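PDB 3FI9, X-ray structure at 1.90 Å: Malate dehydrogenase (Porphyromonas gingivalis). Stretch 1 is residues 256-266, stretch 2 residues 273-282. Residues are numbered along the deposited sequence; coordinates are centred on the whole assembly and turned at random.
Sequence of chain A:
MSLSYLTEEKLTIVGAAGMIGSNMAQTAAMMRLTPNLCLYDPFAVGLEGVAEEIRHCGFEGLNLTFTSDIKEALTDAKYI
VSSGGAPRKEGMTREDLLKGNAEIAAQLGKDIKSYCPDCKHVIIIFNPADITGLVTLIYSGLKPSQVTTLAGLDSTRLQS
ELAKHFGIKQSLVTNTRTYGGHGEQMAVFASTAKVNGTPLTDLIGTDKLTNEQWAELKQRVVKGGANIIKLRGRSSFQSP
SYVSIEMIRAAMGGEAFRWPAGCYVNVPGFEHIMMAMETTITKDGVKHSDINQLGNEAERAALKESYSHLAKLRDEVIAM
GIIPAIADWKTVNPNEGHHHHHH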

# COMPACT_ATOMS: atom_id res chain seq x y z
N ALA A 256 9.16 17.40 3.11
CA ALA A 256 9.53 17.28 4.51
C ALA A 256 8.55 16.41 5.28
O ALA A 256 7.36 16.23 4.91
CB ALA A 256 9.63 18.69 5.19
N PHE A 257 9.07 15.84 6.34
CA PHE A 257 8.27 14.95 7.16
C PHE A 257 7.75 15.70 8.41
O PHE A 257 8.53 16.27 9.16
CB PHE A 257 9.12 13.72 7.50
CG PHE A 257 8.42 12.77 8.37
CD1 PHE A 257 7.38 12.00 7.88
CD2 PHE A 257 8.79 12.66 9.71
CE1 PHE A 257 6.70 11.12 8.73
CE2 PHE A 257 8.14 11.77 10.53
CZ PHE A 257 7.09 11.03 10.05
N ARG A 258 6.43 15.72 8.63
CA ARG A 258 5.84 16.61 9.65
C ARG A 258 5.41 16.01 10.98
O ARG A 258 4.39 16.48 11.55
CB ARG A 258 4.66 17.40 9.06
N TRP A 259 6.15 15.03 11.50
CA TRP A 259 5.78 14.37 12.77
C TRP A 259 7.11 14.12 13.48
O TRP A 259 8.15 14.12 12.88
CB TRP A 259 5.09 13.01 12.52
CG TRP A 259 3.79 13.14 11.77
CD1 TRP A 259 3.56 12.86 10.45
CD2 TRP A 259 2.56 13.63 12.30
NE1 TRP A 259 2.26 13.15 10.13
CE2 TRP A 259 1.62 13.62 11.25
CE3 TRP A 259 2.16 14.06 13.57
CZ2 TRP A 259 0.31 14.04 11.41
CZ3 TRP A 259 0.84 14.44 13.75
CH2 TRP A 259 -0.07 14.44 12.66
N PRO A 260 7.06 13.92 14.77
CA PRO A 260 8.24 13.52 15.56
C PRO A 260 8.93 12.24 14.99
O PRO A 260 8.24 11.33 14.49
CB PRO A 260 7.62 13.19 16.92
CG PRO A 260 6.49 14.16 17.01
CD PRO A 260 5.87 14.11 15.63
N ALA A 261 10.27 12.19 15.07
CA ALA A 261 11.02 10.98 14.73
C ALA A 261 11.93 10.68 15.92
O ALA A 261 12.21 11.57 16.71
CB ALA A 261 11.88 11.21 13.47
N GLY A 262 12.36 9.45 16.04
CA GLY A 262 13.39 9.13 17.04
C GLY A 262 14.77 9.54 16.54
O GLY A 262 15.13 9.31 15.36
N CYS A 263 15.54 10.22 17.39
CA CYS A 263 16.84 10.60 17.03
C CYS A 263 17.74 10.66 18.25
O CYS A 263 17.25 10.62 19.40
CB CYS A 263 16.83 11.95 16.29
SG CYS A 263 16.56 13.32 17.39
N TYR A 264 19.05 10.73 18.01
CA TYR A 264 20.04 10.75 19.08
C TYR A 264 19.96 12.10 19.77
O TYR A 264 19.92 13.15 19.12
CB TYR A 264 21.47 10.61 18.52
CG TYR A 264 22.48 10.45 19.65
CD1 TYR A 264 22.35 9.41 20.57
CD2 TYR A 264 23.54 11.31 19.77
CE1 TYR A 264 23.29 9.27 21.65
CE2 TYR A 264 24.47 11.19 20.78
CZ TYR A 264 24.34 10.17 21.71
OH TYR A 264 25.28 10.10 22.70
N VAL A 265 19.98 12.07 21.11
CA VAL A 265 19.91 13.27 21.96
C VAL A 265 21.04 13.14 22.98
O VAL A 265 21.20 12.10 23.62
CB VAL A 265 18.56 13.33 22.76
CG1 VAL A 265 18.59 14.50 23.72
CG2 VAL A 265 17.35 13.45 21.77
N ASN A 266 21.83 14.17 23.17
CA ASN A 266 22.80 14.09 24.27
C ASN A 266 23.01 15.48 24.79
O ASN A 266 23.91 16.14 24.35
CB ASN A 266 24.14 13.51 23.81
CG ASN A 266 25.16 13.37 24.95
OD1 ASN A 266 24.80 13.06 26.08
ND2 ASN A 266 26.42 13.58 24.64
N ILE A 273 21.16 9.15 24.59
CA ILE A 273 19.92 8.41 24.45
C ILE A 273 19.33 8.60 23.08
O ILE A 273 19.75 9.51 22.34
CB ILE A 273 18.88 8.91 25.54
CG1 ILE A 273 17.79 7.87 25.76
CG2 ILE A 273 18.31 10.30 25.16
CD1 ILE A 273 18.32 6.64 26.56
N MET A 274 18.38 7.75 22.71
CA MET A 274 17.56 8.03 21.48
C MET A 274 16.12 8.22 21.97
O MET A 274 15.61 7.34 22.68
CB MET A 274 17.52 6.84 20.54
CG MET A 274 18.86 6.29 20.10
SD MET A 274 19.41 7.15 18.59
CE MET A 274 18.02 6.67 17.53
N MET A 275 15.48 9.32 21.56
CA MET A 275 14.12 9.67 21.99
C MET A 275 13.36 10.23 20.81
O MET A 275 13.97 10.83 19.95
CB MET A 275 14.16 10.80 23.05
CG MET A 275 14.37 10.32 24.45
SD MET A 275 14.03 11.61 25.65
CE MET A 275 15.10 12.86 25.08
N ALA A 276 12.02 10.10 20.82
CA ALA A 276 11.13 10.84 19.93
C ALA A 276 11.24 12.32 20.29
O ALA A 276 11.13 12.68 21.47
CB ALA A 276 9.64 10.37 20.10
N MET A 277 11.52 13.14 19.29
CA MET A 277 11.85 14.54 19.48
C MET A 277 11.15 15.40 18.43
O MET A 277 10.58 14.88 17.47
CB MET A 277 13.37 14.75 19.40
CG MET A 277 14.15 14.28 20.64
SD MET A 277 14.19 15.58 21.97
CE MET A 277 12.57 15.44 22.62
N GLU A 278 11.22 16.71 18.59
CA GLU A 278 10.75 17.62 17.54
C GLU A 278 11.82 17.77 16.48
O GLU A 278 12.70 18.63 16.57
CB GLU A 278 10.35 18.98 18.10
CG GLU A 278 9.69 19.92 17.10
CD GLU A 278 8.37 19.40 16.54
OE1 GLU A 278 7.71 18.55 17.18
OE2 GLU A 278 7.96 19.86 15.46
N THR A 279 11.70 16.94 15.44
CA THR A 279 12.76 16.76 14.49
C THR A 279 12.37 17.30 13.14
O THR A 279 11.18 17.43 12.83
CB THR A 279 13.04 15.25 14.31
OG1 THR A 279 11.79 14.51 14.39
CG2 THR A 279 13.98 14.76 15.37
N THR A 280 13.37 17.63 12.33
CA THR A 280 13.15 17.81 10.91
C THR A 280 14.20 16.96 10.20
O THR A 280 15.36 16.95 10.54
CB THR A 280 13.10 19.30 10.40
OG1 THR A 280 14.23 19.62 9.57
CG2 THR A 280 13.01 20.27 11.55
N ILE A 281 13.72 16.21 9.23
CA ILE A 281 14.55 15.34 8.45
C ILE A 281 14.61 15.98 7.08
O ILE A 281 13.58 16.31 6.49
CB ILE A 281 13.86 13.99 8.35
CG1 ILE A 281 13.65 13.41 9.76
CG2 ILE A 281 14.63 13.08 7.43
CD1 ILE A 281 12.99 12.03 9.71
N THR A 282 15.82 16.25 6.60
CA THR A 282 15.97 16.81 5.26
C THR A 282 17.09 16.02 4.55
O THR A 282 17.59 15.03 5.07
CB THR A 282 16.36 18.29 5.32
OG1 THR A 282 17.69 18.38 5.79
CG2 THR A 282 15.46 19.06 6.31
O HOH W 1 10.60 14.39 11.88
O HOH W 2 8.91 16.98 14.05

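A β-ladder satisfies the polar groups of two chain segments by pairing them with each other, and where the pairing fails, side chains and water must take over. The two stretches of this malate dehydrogenase illustrate both halves of the principle. The strand that runs through Cys263 and Val265 is antiparallel to the one beginning at Ile273, with an angle of 138° between their directions.

In an antiparallel ladder, pairs that exchange hydrogen bonds alternate with pairs that do not. Val265 and Ile273 form a bonded pair: Val265 N donates to Ile273 O at 2.8 Å, nearly straight at 168°, and Ile273 N returns a bond to Val265 O at 3.1 Å. Two residues along, Cys263 N donates to Met275 O and Met275 N to Cys263 O, both at 3.1 Å, so the amide and carbonyl of all four residues are satisfied across the ladder. Tyr264 with Met274 lies between these pairs and Gly262 with Ala276 just beyond Cys263 with Met275; in both, the backbones approach without exchanging N-H bonds. The CA atoms of Gly262 and Ala276 are only about 4.0 Å apart, and the CA hydrogens give the carbonyls a second, softer contact: Gly262 CA lies 3.4 Å from Met275 O, and Met274 CA 3.3 Å from Cys263 O.

The reciprocity breaks down at Ala261. Its carbonyl still accepts from Met277 N, with 3.1 Å between Ala261 O and Met277 N, but its amide turns to a side chain: Ala261 N donates to Thr279 OG1 at 2.9 Å, with a bent angle of 134°. A threonine hydroxyl thus does the work that a strand carbonyl does further along. Met277 O is left without an amide from stretch 1; Pro260, which has no N-H to offer, brings its CA to 3.3 Å from Met277 O.

Beyond this point water carries the connection. Water 1 donates to Trp259 O at 2.7 Å and, weakly, to Thr279 O at 3.2 Å, and it is also hydrogen-bonded to Thr279 OG1 at 2.8 Å. Water 2 reverses the emphasis, donating to Thr279 O at 2.6 Å and weakly to Trp259 O at 3.2 Å. Two carbonyls, both acceptors, cannot bond to each other; a water between them supplies the missing protons.

Side chains follow the alternation of the strands. Cys263, Val265, Ile273 and Met275 share one face and form an apolar cluster. Val265 is central to it: its CG2 reaches Met277 CG at 3.5 Å and Met275 CE at 4.0 Å, while its CB lies 3.9 Å from Ile273 CG2. Cys263 SG packs against Thr279 CG2 at 3.6 Å, so this threonine offers a methyl as well as a hydroxyl. Ile281 extends the apolar contact, its CD1 lying 4.0 Å from Ala261 CB and 4.2 Å from Phe257 CD2. On the other face, Met274 SD sits at the edge of the Tyr264 ring, 4.0 Å from Tyr264 CB. In all, 777 Å² is buried between the stretches.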